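Side-chain contacts in transcriptional regulator, HTH_3 family (PDB 1Y9Q), which probably binds DNA as a transcription factor through a helix-turn-helix domain, and carries zinc and D-methionine in a cupin domain: residues 134-139 with 145-150; 128-133 with 162-167; 14-19 with 61-66. All coordinates share one frame; numbering follows the deposited sequence.

Interaction 1: 134-139 with 145-150; sequences EGIMKV and WHELQQ
K138 and W145 meet across the antiparallel beta hairpin of strands 137-141 and 144-148 in the cupin domain, through a cation-pi contact: NZ of K138 stands 4.4 Å from the centroid of the five-membered ring of W145, only 8° off the ring normal. CD of K138 makes a CH-pi contact 4.0 Å from the centroid of the six-membered ring of W145, and CG of K138 approaches CE3 of W145 to 3.3 Å. With CG set between the backbone N and the carbonyl carbon (chi1 50°) and the chain fully extended beyond it, the lysine runs across the indole, CD over the six-membered ring and NZ over the five-membered one.

In the backbone, M137 and L148 form a hydrogen-bonded pair, M137 N to L148 O at 3.0 Å and L148 N to M137 O at 2.7 Å, both nearly straight. V139 N bonds H146 O at 2.8 Å. The V139 oxygen is gripped twice, by N of H146 and, at 2.9 Å, by its ring ND1, with the acceptor close to the imidazole plane. At the other end of the pairing, a water accepts from Q150 N and donates to G135 O.

Apolar packing occupies the face bearing M137, V139 and L148. V139 CG2 touches L148 CD1 at 3.8 Å, while M137, a selenomethionine, and L148 also pack on I130 and V132.

The ND1 bond of H146 limits rotation of the imidazole, and the lysine charge rests on an aromatic surface, so both partly exposed rings are tied to the neighbouring strand.

Interaction 2: 128-133 with 162-167; sequences EYIHVL and HGYAAV. With ZN (zinc ion), chain B; MED (D-methionine), chain C.
A tyrosine oxygen serves as a zinc ligand here: OH of Y164 binds the metal at 2.2 Å, beside E128 and H162, so the zinc ion joins two strand segments whose axes run nearly parallel but 11.3 Å apart. OE2 of E128 lies 2.0 Å from the zinc and NE2 of H162 lies 2.2 Å from it. The D-methionine chelates the same ion through its N, at 2.2 Å, and its O, at 2.1 Å; H122 completes six ligand atoms.

The other carboxylate oxygen of E128, OE1, comes within 2.5 Å of Y164 OH. Carboxylate and phenol ring are turned only 23° apart, and zinc, OE1 of E128 and the D-methionine O all gather at the ring edge, so the zinc is bound in the plane of the phenol ring. In H162, a chi1 of 61° turns the ring off the strand and lets NE2 face the zinc. Its remote ring nitrogen, ND1, is hydrogen-bonded to Q160 O, a second-shell bond that orients the imidazole. Beside the polar cluster, CD1 of I130 meets CE2 of Y164 at 3.9 Å, at the ring edge.

The site is the metal centre of a cupin barrel, held between its two sheets: strand 127-134 runs between strands 153-157 and 171-178 in one, and strand 162-166 between strands 116-119 and 137-141 in the other.

Interaction 3: 14-19 with 61-66; sequences NQLKNL and SGLEAS
L19, which packs against L63, is tied into its own helix by the shortest backbone hydrogen bond within the two segments, from L19 N to Q15 O at 2.8 Å. No hydrogen bond passes directly between the two segments, but R23 bridges them: its NH1 bonds the carbonyl oxygen of L19 and its NE that of L63.

The direct contact is a small apolar one made by three leucines. One methyl of L63, CD1, does the touching, meeting CD1 of L16 at 4.1 Å and, more loosely, CB of L19 at 4.5 Å. L16 and L63 cross at about a right angle. The branch of L16 is swung away from its backbone N (chi1 168°), which brings its CD1 methyl forward to L63, although its CB does not point that way.

L63 stands where helix 53-63 closes in a Schellman motif. E64 takes a positive phi of 57°, and its N bonds back to S61 O at 3.1 Å.

The contact thus joins helix 5-22 to the C-terminal end of helix 53-63 inside the helix-turn-helix domain. L16 also packs on I44 and E45 of helix 38-45, and L25, in the loop after helix 5-22, also touches L63.

Along the chain, interaction 3 closes first, within the helix-turn-helix domain; interactions 1 and 2 follow in the cupin domain, with interaction 1 nested inside the loop that interaction 2 closes. Those two adjoin, their centres 6 Å apart: strands 127-134 and 137-141 are consecutive, and strand 137-141 pairs with strand 162-166 through the bond from K138 N to A165 O. Strand 144-148 is an edge of this four-stranded sheet, and strand 137-141 lies between it and strand 162-166, which supplies H162 and Y164. Interaction 3, about 25 Å from interaction 2 and 31 Å from interaction 1 between centres, belongs to the probable DNA-binding part, whose helix 53-63 also lends I53 and W57 to the D-methionine pocket.

Interaction 1: 134-139 with 145-150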
ATOM      1  N   GLU A 134     -16.076  17.491  -4.061  1.00 16.84           N
ATOM      2  CA  GLU A 134     -17.354  16.989  -3.576  1.00 20.02           C
ATOM      3  C   GLU A 134     -17.196  15.797  -2.643  1.00 17.93           C
ATOM      4  O   GLU A 134     -16.322  14.950  -2.843  1.00 17.46           O
ATOM      5  CB  GLU A 134     -18.230  16.574  -4.761  1.00 22.29           C
ATOM      6  CG  GLU A 134     -19.645  16.169  -4.372  1.00 30.06           C
ATOM      7  CD  GLU A 134     -20.332  15.356  -5.450  1.00 35.24           C
ATOM      8  OE1 GLU A 134     -20.260  15.752  -6.634  1.00 38.53           O
ATOM      9  OE2 GLU A 134     -20.949  14.321  -5.113  1.00 40.11           O
ATOM     10  N   GLY A 135     -18.051  15.741  -1.625  1.00 17.48           N
ATOM     11  CA  GLY A 135     -18.022  14.641  -0.682  1.00 15.85           C
ATOM     12  C   GLY A 135     -16.941  14.685   0.378  1.00 16.34           C
ATOM     13  O   GLY A 135     -16.320  15.720   0.635  1.00 15.22           O
ATOM     14  N   ILE A 136     -16.732  13.535   1.005  1.00 15.77           N
ATOM     15  CA  ILE A 136     -15.741  13.377   2.053  1.00 17.53           C
ATOM     16  C   ILE A 136     -14.812  12.249   1.616  1.00 17.88           C
ATOM     17  O   ILE A 136     -15.268  11.209   1.141  1.00 18.79           O
ATOM     18  CB  ILE A 136     -16.412  13.001   3.397  1.00 18.01           C
ATOM     19  CG1 ILE A 136     -17.303  14.153   3.873  1.00 18.65           C
ATOM     20  CG2 ILE A 136     -15.352  12.673   4.444  1.00 18.52           C
ATOM     21  CD1 ILE A 136     -18.088  13.832   5.128  1.00 18.51           C
HETATM   22  N   MSE A 137     -13.512  12.458   1.768  1.00 18.70           N
HETATM   23  CA  MSE A 137     -12.536  11.453   1.374  1.00 18.56           C
HETATM   24  C   MSE A 137     -11.376  11.448   2.361  1.00 19.01           C
HETATM   25  O   MSE A 137     -11.287  12.324   3.217  1.00 20.17           O
HETATM   26  CB  MSE A 137     -12.001  11.772  -0.026  1.00 19.96           C
HETATM   27  CG  MSE A 137     -11.001  12.922  -0.031  1.00 22.72           C
HETATM   28 SE   MSE A 137     -10.149  13.188  -1.732  1.00 35.81          SE
HETATM   29  CE  MSE A 137      -9.120  11.542  -1.809  1.00 22.60           C
ATOM     30  N   LYS A 138     -10.499  10.451   2.250  1.00 19.91           N
ATOM     31  CA  LYS A 138      -9.323  10.385   3.109  1.00 19.41           C
ATOM     32  C   LYS A 138      -8.097  10.082   2.251  1.00 17.43           C
ATOM     33  O   LYS A 138      -8.197   9.414   1.232  1.00 15.32           O
ATOM     34  CB  LYS A 138      -9.496   9.336   4.216  1.00 21.82           C
ATOM     35  CG  LYS A 138      -9.949   7.963   3.758  1.00 26.46           C
ATOM     36  CD  LYS A 138     -10.057   7.022   4.967  1.00 27.17           C
ATOM     37  CE  LYS A 138     -10.486   5.617   4.572  1.00 29.67           C
ATOM     38  NZ  LYS A 138     -10.549   4.726   5.767  1.00 32.18           N
ATOM     39  N   VAL A 139      -6.948  10.614   2.652  1.00 17.77           N
ATOM     40  CA  VAL A 139      -5.713  10.419   1.903  1.00 16.93           C
ATOM     41  C   VAL A 139      -4.657   9.841   2.825  1.00 16.97           C
ATOM     42  O   VAL A 139      -4.417  10.375   3.907  1.00 18.92           O
ATOM     43  CB  VAL A 139      -5.205  11.765   1.344  1.00 16.11           C
ATOM     44  CG1 VAL A 139      -3.940  11.552   0.521  1.00 15.95           C
ATOM     45  CG2 VAL A 139      -6.286  12.414   0.491  1.00 17.99           C
ATOM     46  N   TRP A 145      -4.039   8.123   7.749  1.00 21.42           N
ATOM     47  CA  TRP A 145      -5.111   8.641   6.917  1.00 21.84           C
ATOM     48  C   TRP A 145      -5.450  10.056   7.354  1.00 23.02           C
ATOM     49  O   TRP A 145      -5.480  10.356   8.549  1.00 23.45           O
ATOM     50  CB  TRP A 145      -6.356   7.768   7.042  1.00 22.68           C
ATOM     51  CG  TRP A 145      -6.268   6.465   6.314  1.00 22.00           C
ATOM     52  CD1 TRP A 145      -6.022   5.230   6.854  1.00 23.82           C
ATOM     53  CD2 TRP A 145      -6.456   6.260   4.912  1.00 20.86           C
ATOM     54  NE1 TRP A 145      -6.053   4.270   5.868  1.00 22.68           N
ATOM     55  CE2 TRP A 145      -6.319   4.877   4.667  1.00 21.33           C
ATOM     56  CE3 TRP A 145      -6.727   7.114   3.834  1.00 18.91           C
ATOM     57  CZ2 TRP A 145      -6.446   4.325   3.387  1.00 22.30           C
ATOM     58  CZ3 TRP A 145      -6.854   6.565   2.559  1.00 19.04           C
ATOM     59  CH2 TRP A 145      -6.713   5.184   2.350  1.00 20.77           C
ATOM     60  N   HIS A 146      -5.693  10.924   6.378  1.00 22.66           N
ATOM     61  CA  HIS A 146      -6.054  12.308   6.645  1.00 22.98           C
ATOM     62  C   HIS A 146      -7.425  12.513   6.007  1.00 23.47           C
ATOM     63  O   HIS A 146      -7.575  12.348   4.799  1.00 23.39           O
ATOM     64  CB  HIS A 146      -5.026  13.261   6.019  1.00 21.16           C
ATOM     65  CG  HIS A 146      -3.611  12.962   6.408  1.00 21.36           C
ATOM     66  ND1 HIS A 146      -2.935  11.849   5.954  1.00 19.62           N
ATOM     67  CD2 HIS A 146      -2.757  13.609   7.235  1.00 21.76           C
ATOM     68  CE1 HIS A 146      -1.726  11.823   6.486  1.00 20.77           C
ATOM     69  NE2 HIS A 146      -1.591  12.880   7.268  1.00 21.59           N
ATOM     70  N   GLU A 147      -8.424  12.850   6.820  1.00 23.99           N
ATOM     71  CA  GLU A 147      -9.781  13.052   6.312  1.00 23.87           C
ATOM     72  C   GLU A 147      -9.951  14.471   5.783  1.00 22.40           C
ATOM     73  O   GLU A 147      -9.532  15.440   6.418  1.00 20.65           O
ATOM     74  CB  GLU A 147     -10.812  12.771   7.412  1.00 27.69           C
ATOM     75  CG  GLU A 147     -12.030  11.995   6.919  1.00 36.11           C
ATOM     76  CD  GLU A 147     -12.955  11.532   8.043  1.00 40.38           C
ATOM     77  OE1 GLU A 147     -12.490  11.376   9.198  1.00 44.94           O
ATOM     78  OE2 GLU A 147     -14.152  11.305   7.758  1.00 42.47           O
ATOM     79  N   LEU A 148     -10.569  14.578   4.612  1.00 21.45           N
ATOM     80  CA  LEU A 148     -10.786  15.864   3.965  1.00 21.56           C
ATOM     81  C   LEU A 148     -12.224  16.018   3.487  1.00 21.47           C
ATOM     82  O   LEU A 148     -12.745  15.159   2.777  1.00 23.29           O
ATOM     83  CB  LEU A 148      -9.856  15.999   2.757  1.00 19.49           C
ATOM     84  CG  LEU A 148      -8.356  15.829   2.983  1.00 19.33           C
ATOM     85  CD1 LEU A 148      -7.651  15.772   1.631  1.00 19.06           C
ATOM     86  CD2 LEU A 148      -7.833  16.974   3.823  1.00 18.78           C
ATOM     87  N   GLN A 149     -12.854  17.123   3.868  1.00 21.43           N
ATOM     88  CA  GLN A 149     -14.226  17.399   3.457  1.00 22.07           C
ATOM     89  C   GLN A 149     -14.188  18.313   2.238  1.00 20.54           C
ATOM     90  O   GLN A 149     -13.116  18.780   1.839  1.00 18.20           O
ATOM     91  CB  GLN A 149     -14.986  18.096   4.581  1.00 24.10           C
ATOM     92  CG  GLN A 149     -15.019  17.318   5.882  1.00 29.90           C
ATOM     93  CD  GLN A 149     -15.718  18.087   6.980  1.00 31.55           C
ATOM     94  OE1 GLN A 149     -16.880  18.466   6.840  1.00 32.61           O
ATOM     95  NE2 GLN A 149     -15.011  18.328   8.078  1.00 33.84           N
ATOM     96  N   GLN A 150     -15.357  18.575   1.662  1.00 19.84           N
ATOM     97  CA  GLN A 150     -15.452  19.439   0.493  1.00 20.68           C
ATOM     98  C   GLN A 150     -14.728  20.759   0.735  1.00 18.22           C
ATOM     99  O   GLN A 150     -14.902  21.392   1.776  1.00 19.65           O
ATOM    100  CB  GLN A 150     -16.921  19.720   0.143  1.00 21.11           C
ATOM    101  CG  GLN A 150     -17.084  20.671  -1.040  1.00 26.61           C
ATOM    102  CD  GLN A 150     -18.532  20.884  -1.453  1.00 28.63           C
ATOM    103  OE1 GLN A 150     -19.380  21.230  -0.634  1.00 30.87           O
ATOM    104  NE2 GLN A 150     -18.816  20.689  -2.735  1.00 30.58           N
TER
HETATM  105  O   HOH W   1     -18.009  17.377   2.075  1.00 27.14           O

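Interaction 2: 128-133 with 162-167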
ATOM      1  N   GLU A 128       2.281  15.532  -4.580  1.00 10.95           N
ATOM      2  CA  GLU A 128       0.873  15.600  -4.964  1.00  9.87           C
ATOM      3  C   GLU A 128       0.097  16.618  -4.160  1.00  8.93           C
ATOM      4  O   GLU A 128       0.370  16.828  -2.974  1.00  9.61           O
ATOM      5  CB  GLU A 128       0.191  14.237  -4.803  1.00  9.36           C
ATOM      6  CG  GLU A 128       0.523  13.248  -5.893  1.00  8.85           C
ATOM      7  CD  GLU A 128      -0.303  11.981  -5.793  1.00 10.91           C
ATOM      8  OE1 GLU A 128      -1.534  12.085  -5.618  1.00 11.69           O
ATOM      9  OE2 GLU A 128       0.278  10.887  -5.896  1.00 10.74           O
ATOM     10  N   TYR A 129      -0.868  17.248  -4.831  1.00  9.48           N
ATOM     11  CA  TYR A 129      -1.772  18.221  -4.233  1.00 10.28           C
ATOM     12  C   TYR A 129      -3.170  17.627  -4.380  1.00 11.42           C
ATOM     13  O   TYR A 129      -3.485  17.023  -5.408  1.00 11.66           O
ATOM     14  CB  TYR A 129      -1.747  19.549  -4.987  1.00 10.27           C
ATOM     15  CG  TYR A 129      -0.494  20.360  -4.800  1.00 11.22           C
ATOM     16  CD1 TYR A 129      -0.485  21.468  -3.953  1.00 10.09           C
ATOM     17  CD2 TYR A 129       0.678  20.037  -5.483  1.00 11.89           C
ATOM     18  CE1 TYR A 129       0.659  22.238  -3.787  1.00  9.80           C
ATOM     19  CE2 TYR A 129       1.836  20.803  -5.320  1.00 10.80           C
ATOM     20  CZ  TYR A 129       1.815  21.902  -4.473  1.00 10.63           C
ATOM     21  OH  TYR A 129       2.940  22.677  -4.314  1.00 12.35           O
ATOM     22  N   ILE A 130      -4.001  17.814  -3.360  1.00 11.15           N
ATOM     23  CA  ILE A 130      -5.367  17.302  -3.369  1.00 11.42           C
ATOM     24  C   ILE A 130      -6.330  18.416  -2.965  1.00 11.91           C
ATOM     25  O   ILE A 130      -6.073  19.147  -2.008  1.00 13.23           O
ATOM     26  CB  ILE A 130      -5.544  16.145  -2.345  1.00 12.34           C
ATOM     27  CG1 ILE A 130      -4.580  14.996  -2.649  1.00 14.27           C
ATOM     28  CG2 ILE A 130      -6.982  15.658  -2.357  1.00 15.34           C
ATOM     29  CD1 ILE A 130      -4.900  14.221  -3.908  1.00 18.51           C
ATOM     30  N   HIS A 131      -7.429  18.543  -3.701  1.00 12.48           N
ATOM     31  CA  HIS A 131      -8.453  19.540  -3.401  1.00 13.37           C
ATOM     32  C   HIS A 131      -9.794  18.839  -3.598  1.00 12.65           C
ATOM     33  O   HIS A 131     -10.134  18.431  -4.712  1.00 14.64           O
ATOM     34  CB  HIS A 131      -8.345  20.744  -4.343  1.00 16.55           C
ATOM     35  CG  HIS A 131      -9.206  21.901  -3.942  1.00 20.93           C
ATOM     36  ND1 HIS A 131      -9.479  22.955  -4.787  1.00 23.16           N
ATOM     37  CD2 HIS A 131      -9.866  22.166  -2.788  1.00 22.70           C
ATOM     38  CE1 HIS A 131     -10.273  23.816  -4.173  1.00 24.49           C
ATOM     39  NE2 HIS A 131     -10.522  23.359  -2.959  1.00 23.45           N
ATOM     40  N   VAL A 132     -10.539  18.674  -2.510  1.00 14.01           N
ATOM     41  CA  VAL A 132     -11.826  17.992  -2.568  1.00 14.50           C
ATOM     42  C   VAL A 132     -12.922  18.866  -3.167  1.00 15.07           C
ATOM     43  O   VAL A 132     -13.247  19.928  -2.638  1.00 15.87           O
ATOM     44  CB  VAL A 132     -12.265  17.516  -1.166  1.00 14.27           C
ATOM     45  CG1 VAL A 132     -13.521  16.659  -1.279  1.00 13.66           C
ATOM     46  CG2 VAL A 132     -11.145  16.711  -0.514  1.00 12.47           C
ATOM     47  N   LEU A 133     -13.486  18.413  -4.279  1.00 15.64           N
ATOM     48  CA  LEU A 133     -14.546  19.158  -4.949  1.00 17.08           C
ATOM     49  C   LEU A 133     -15.929  18.758  -4.432  1.00 17.09           C
ATOM     50  O   LEU A 133     -16.838  19.589  -4.361  1.00 17.72           O
ATOM     51  CB  LEU A 133     -14.480  18.920  -6.459  1.00 19.55           C
ATOM     52  CG  LEU A 133     -13.154  19.267  -7.145  1.00 20.71           C
ATOM     53  CD1 LEU A 133     -13.245  18.960  -8.629  1.00 20.86           C
ATOM     54  CD2 LEU A 133     -12.834  20.743  -6.924  1.00 20.73           C
ATOM     55  N   HIS A 162       1.015   5.467  -0.503  1.00 16.18           N
ATOM     56  CA  HIS A 162      -0.064   6.413  -0.244  1.00 16.91           C
ATOM     57  C   HIS A 162      -1.366   5.857  -0.776  1.00 15.58           C
ATOM     58  O   HIS A 162      -1.399   4.752  -1.313  1.00 16.58           O
ATOM     59  CB  HIS A 162       0.234   7.798  -0.863  1.00 15.33           C
ATOM     60  CG  HIS A 162       0.401   7.797  -2.353  1.00 15.25           C
ATOM     61  ND1 HIS A 162       1.507   7.272  -2.983  1.00 14.05           N
ATOM     62  CD2 HIS A 162      -0.382   8.310  -3.338  1.00 14.91           C
ATOM     63  CE1 HIS A 162       1.403   7.460  -4.288  1.00 15.70           C
ATOM     64  NE2 HIS A 162       0.264   8.088  -4.528  1.00 15.93           N
ATOM     65  N   GLY A 163      -2.446   6.608  -0.610  1.00 16.62           N
ATOM     66  CA  GLY A 163      -3.724   6.122  -1.093  1.00 15.60           C
ATOM     67  C   GLY A 163      -4.830   7.143  -0.980  1.00 16.84           C
ATOM     68  O   GLY A 163      -4.654   8.195  -0.366  1.00 15.50           O
ATOM     69  N   TYR A 164      -5.972   6.824  -1.580  1.00 16.97           N
ATOM     70  CA  TYR A 164      -7.133   7.706  -1.570  1.00 18.30           C
ATOM     71  C   TYR A 164      -8.369   6.864  -1.309  1.00 18.82           C
ATOM     72  O   TYR A 164      -8.469   5.745  -1.800  1.00 19.80           O
ATOM     73  CB  TYR A 164      -7.292   8.390  -2.924  1.00 18.65           C
ATOM     74  CG  TYR A 164      -5.984   8.755  -3.575  1.00 17.54           C
ATOM     75  CD1 TYR A 164      -5.209   7.789  -4.218  1.00 18.92           C
ATOM     76  CD2 TYR A 164      -5.505  10.062  -3.529  1.00 17.11           C
ATOM     77  CE1 TYR A 164      -3.990   8.115  -4.801  1.00 16.24           C
ATOM     78  CE2 TYR A 164      -4.286  10.399  -4.108  1.00 14.36           C
ATOM     79  CZ  TYR A 164      -3.536   9.421  -4.739  1.00 15.25           C
ATOM     80  OH  TYR A 164      -2.332   9.754  -5.299  1.00 12.46           O
ATOM     81  N   ALA A 165      -9.311   7.404  -0.545  1.00 18.30           N
ATOM     82  CA  ALA A 165     -10.533   6.672  -0.255  1.00 19.49           C
ATOM     83  C   ALA A 165     -11.727   7.603  -0.104  1.00 18.52           C
ATOM     84  O   ALA A 165     -11.640   8.649   0.538  1.00 18.73           O
ATOM     85  CB  ALA A 165     -10.358   5.845   1.015  1.00 19.30           C
ATOM     86  N   ALA A 166     -12.839   7.219  -0.713  1.00 19.06           N
ATOM     87  CA  ALA A 166     -14.061   8.001  -0.614  1.00 19.85           C
ATOM     88  C   ALA A 166     -14.745   7.522   0.660  1.00 21.88           C
ATOM     89  O   ALA A 166     -14.944   6.318   0.839  1.00 23.56           O
ATOM     90  CB  ALA A 166     -14.947   7.741  -1.819  1.00 17.40           C
ATOM     91  N   VAL A 167     -15.074   8.446   1.558  1.00 21.37           N
ATOM     92  CA  VAL A 167     -15.740   8.073   2.800  1.00 22.20           C
ATOM     93  C   VAL A 167     -17.242   8.089   2.535  1.00 22.85           C
ATOM     94  O   VAL A 167     -17.978   7.223   3.017  1.00 21.73           O
ATOM     95  CB  VAL A 167     -15.382   9.031   3.947  1.00 23.45           C
ATOM     96  CG1 VAL A 167     -15.928   8.489   5.257  1.00 24.06           C
ATOM     97  CG2 VAL A 167     -13.867   9.181   4.035  1.00 26.07           C
TER
HETATM   98 ZN    ZN B 202      -0.533   9.067  -6.377  1.00 16.80          ZN
HETATM   99  N   MED C 201      -1.479   9.893  -8.209  1.00 18.96           N
HETATM  100  CA  MED C 201      -2.400   8.876  -8.795  1.00 19.19           C
HETATM  101  C   MED C 201      -2.318   7.553  -8.022  1.00 18.93           C
HETATM  102  O   MED C 201      -1.573   7.394  -7.045  1.00 18.39           O
HETATM  103  CB  MED C 201      -3.839   9.442  -8.800  1.00 20.75           C
HETATM  104  CG  MED C 201      -4.976   8.618  -9.367  1.00 24.00           C
HETATM  105  SD  MED C 201      -4.659   8.511 -11.155  1.00 25.05           S
HETATM  106  CE  MED C 201      -4.800  10.164 -11.674  1.00 26.46           C
HETATM  107  OXT MED C 201      -3.010   6.601  -8.380  1.00 18.12           O

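Interaction 3: 14-19 with 61-66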
ATOM      1  N   ASN A  14       1.432  -1.239 -26.714  1.00 12.98           N
ATOM      2  CA  ASN A  14       2.305  -0.611 -27.695  1.00 13.62           C
ATOM      3  C   ASN A  14       3.143   0.553 -27.159  1.00 13.62           C
ATOM      4  O   ASN A  14       4.336   0.638 -27.449  1.00 14.33           O
ATOM      5  CB  ASN A  14       1.496  -0.146 -28.913  1.00 14.94           C
ATOM      6  CG  ASN A  14       0.823  -1.306 -29.648  1.00 18.18           C
ATOM      7  OD1 ASN A  14       1.323  -2.433 -29.644  1.00 19.03           O
ATOM      8  ND2 ASN A  14      -0.307  -1.026 -30.294  1.00 19.09           N
ATOM      9  N   GLN A  15       2.542   1.448 -26.383  1.00 13.27           N
ATOM     10  CA  GLN A  15       3.310   2.586 -25.866  1.00 12.66           C
ATOM     11  C   GLN A  15       4.312   2.168 -24.792  1.00 12.84           C
ATOM     12  O   GLN A  15       5.410   2.720 -24.726  1.00 11.63           O
ATOM     13  CB  GLN A  15       2.380   3.676 -25.330  1.00 13.23           C
ATOM     14  CG  GLN A  15       3.102   4.975 -24.891  1.00 13.30           C
ATOM     15  CD  GLN A  15       3.953   5.613 -25.989  1.00 14.02           C
ATOM     16  OE1 GLN A  15       3.936   5.184 -27.146  1.00 13.98           O
ATOM     17  NE2 GLN A  15       4.703   6.648 -25.624  1.00 13.07           N
ATOM     18  N   LEU A  16       3.954   1.186 -23.968  1.00 11.63           N
ATOM     19  CA  LEU A  16       4.877   0.717 -22.935  1.00 12.38           C
ATOM     20  C   LEU A  16       6.137   0.195 -23.602  1.00 13.05           C
ATOM     21  O   LEU A  16       7.250   0.478 -23.164  1.00 12.50           O
ATOM     22  CB  LEU A  16       4.257  -0.404 -22.102  1.00 13.59           C
ATOM     23  CG  LEU A  16       5.242  -1.159 -21.193  1.00 14.28           C
ATOM     24  CD1 LEU A  16       6.007  -0.172 -20.309  1.00 15.08           C
ATOM     25  CD2 LEU A  16       4.487  -2.179 -20.339  1.00 14.95           C
ATOM     26  N   LYS A  17       5.950  -0.573 -24.665  1.00 12.66           N
ATOM     27  CA  LYS A  17       7.076  -1.132 -25.402  1.00 14.86           C
ATOM     28  C   LYS A  17       7.920   0.004 -25.979  1.00 11.99           C
ATOM     29  O   LYS A  17       9.144  -0.020 -25.895  1.00 13.40           O
ATOM     30  CB  LYS A  17       6.566  -2.037 -26.527  1.00 16.44           C
ATOM     31  CG  LYS A  17       7.647  -2.880 -27.185  1.00 21.75           C
ATOM     32  CD  LYS A  17       7.054  -3.760 -28.278  1.00 27.63           C
ATOM     33  CE  LYS A  17       8.120  -4.617 -28.944  1.00 32.42           C
ATOM     34  NZ  LYS A  17       7.525  -5.527 -29.966  1.00 35.32           N
ATOM     35  N   ASN A  18       7.261   1.006 -26.555  1.00 13.63           N
ATOM     36  CA  ASN A  18       7.980   2.138 -27.133  1.00 12.72           C
ATOM     37  C   ASN A  18       8.796   2.837 -26.047  1.00 13.23           C
ATOM     38  O   ASN A  18       9.993   3.069 -26.212  1.00 14.17           O
ATOM     39  CB  ASN A  18       7.005   3.135 -27.757  1.00 11.88           C
ATOM     40  CG  ASN A  18       7.702   4.145 -28.643  1.00 13.93           C
ATOM     41  OD1 ASN A  18       8.659   4.807 -28.221  1.00 12.48           O
ATOM     42  ND2 ASN A  18       7.223   4.276 -29.878  1.00 13.11           N
ATOM     43  N   LEU A  19       8.144   3.170 -24.935  1.00 11.91           N
ATOM     44  CA  LEU A  19       8.829   3.835 -23.830  1.00 12.64           C
ATOM     45  C   LEU A  19      10.028   3.016 -23.363  1.00 10.96           C
ATOM     46  O   LEU A  19      11.119   3.562 -23.158  1.00 12.62           O
ATOM     47  CB  LEU A  19       7.863   4.063 -22.657  1.00 10.32           C
ATOM     48  CG  LEU A  19       6.736   5.082 -22.880  1.00 10.81           C
ATOM     49  CD1 LEU A  19       5.782   5.078 -21.687  1.00 11.00           C
ATOM     50  CD2 LEU A  19       7.344   6.475 -23.079  1.00 11.30           C
ATOM     51  N   SER A  61       6.619   5.161 -12.748  1.00 14.49           N
ATOM     52  CA  SER A  61       7.565   5.572 -11.716  1.00 15.53           C
ATOM     53  C   SER A  61       8.944   4.953 -11.931  1.00 15.98           C
ATOM     54  O   SER A  61       9.961   5.638 -11.838  1.00 14.77           O
ATOM     55  CB  SER A  61       7.029   5.192 -10.334  1.00 17.61           C
ATOM     56  OG  SER A  61       5.824   5.889 -10.049  1.00 19.71           O
ATOM     57  N   GLY A  62       8.972   3.659 -12.231  1.00 15.41           N
ATOM     58  CA  GLY A  62      10.239   2.979 -12.453  1.00 16.38           C
ATOM     59  C   GLY A  62      10.966   3.470 -13.690  1.00 17.02           C
ATOM     60  O   GLY A  62      12.199   3.493 -13.735  1.00 17.60           O
ATOM     61  N   LEU A  63      10.202   3.870 -14.698  1.00 15.57           N
ATOM     62  CA  LEU A  63      10.774   4.368 -15.947  1.00 15.11           C
ATOM     63  C   LEU A  63      11.040   5.864 -15.869  1.00 15.70           C
ATOM     64  O   LEU A  63      11.597   6.448 -16.797  1.00 15.92           O
ATOM     65  CB  LEU A  63       9.816   4.093 -17.107  1.00 14.51           C
ATOM     66  CG  LEU A  63       9.532   2.628 -17.438  1.00 15.21           C
ATOM     67  CD1 LEU A  63       8.404   2.537 -18.459  1.00 15.77           C
ATOM     68  CD2 LEU A  63      10.803   1.978 -17.972  1.00 15.69           C
ATOM     69  N   GLU A  64      10.642   6.469 -14.751  1.00 16.30           N
ATOM     70  CA  GLU A  64      10.791   7.904 -14.532  1.00 16.37           C
ATOM     71  C   GLU A  64      10.079   8.648 -15.653  1.00 17.25           C
ATOM     72  O   GLU A  64      10.617   9.579 -16.263  1.00 15.16           O
ATOM     73  CB  GLU A  64      12.266   8.282 -14.467  1.00 21.42           C
ATOM     74  CG  GLU A  64      12.998   7.522 -13.372  1.00 25.66           C
ATOM     75  CD  GLU A  64      14.449   7.926 -13.240  1.00 30.17           C
ATOM     76  OE1 GLU A  64      14.713   9.022 -12.706  1.00 33.05           O
ATOM     77  OE2 GLU A  64      15.319   7.144 -13.680  1.00 33.06           O
ATOM     78  N   ALA A  65       8.858   8.199 -15.922  1.00 14.35           N
ATOM     79  CA  ALA A  65       8.010   8.781 -16.952  1.00 13.97           C
ATOM     80  C   ALA A  65       6.730   9.275 -16.294  1.00 12.93           C
ATOM     81  O   ALA A  65       6.409   8.887 -15.170  1.00 14.52           O
ATOM     82  CB  ALA A  65       7.677   7.737 -18.004  1.00 14.06           C
ATOM     83  N   SER A  66       6.001  10.132 -16.995  1.00 12.54           N
ATOM     84  CA  SER A  66       4.750  10.655 -16.465  1.00 13.05           C
ATOM     85  C   SER A  66       3.654   9.649 -16.784  1.00 13.48           C
ATOM     86  O   SER A  66       3.847   8.764 -17.612  1.00 12.49           O
ATOM     87  CB  SER A  66       4.420  11.981 -17.135  1.00 13.76           C
ATOM     88  OG  SER A  66       4.223  11.784 -18.522  1.00 14.70           O
TER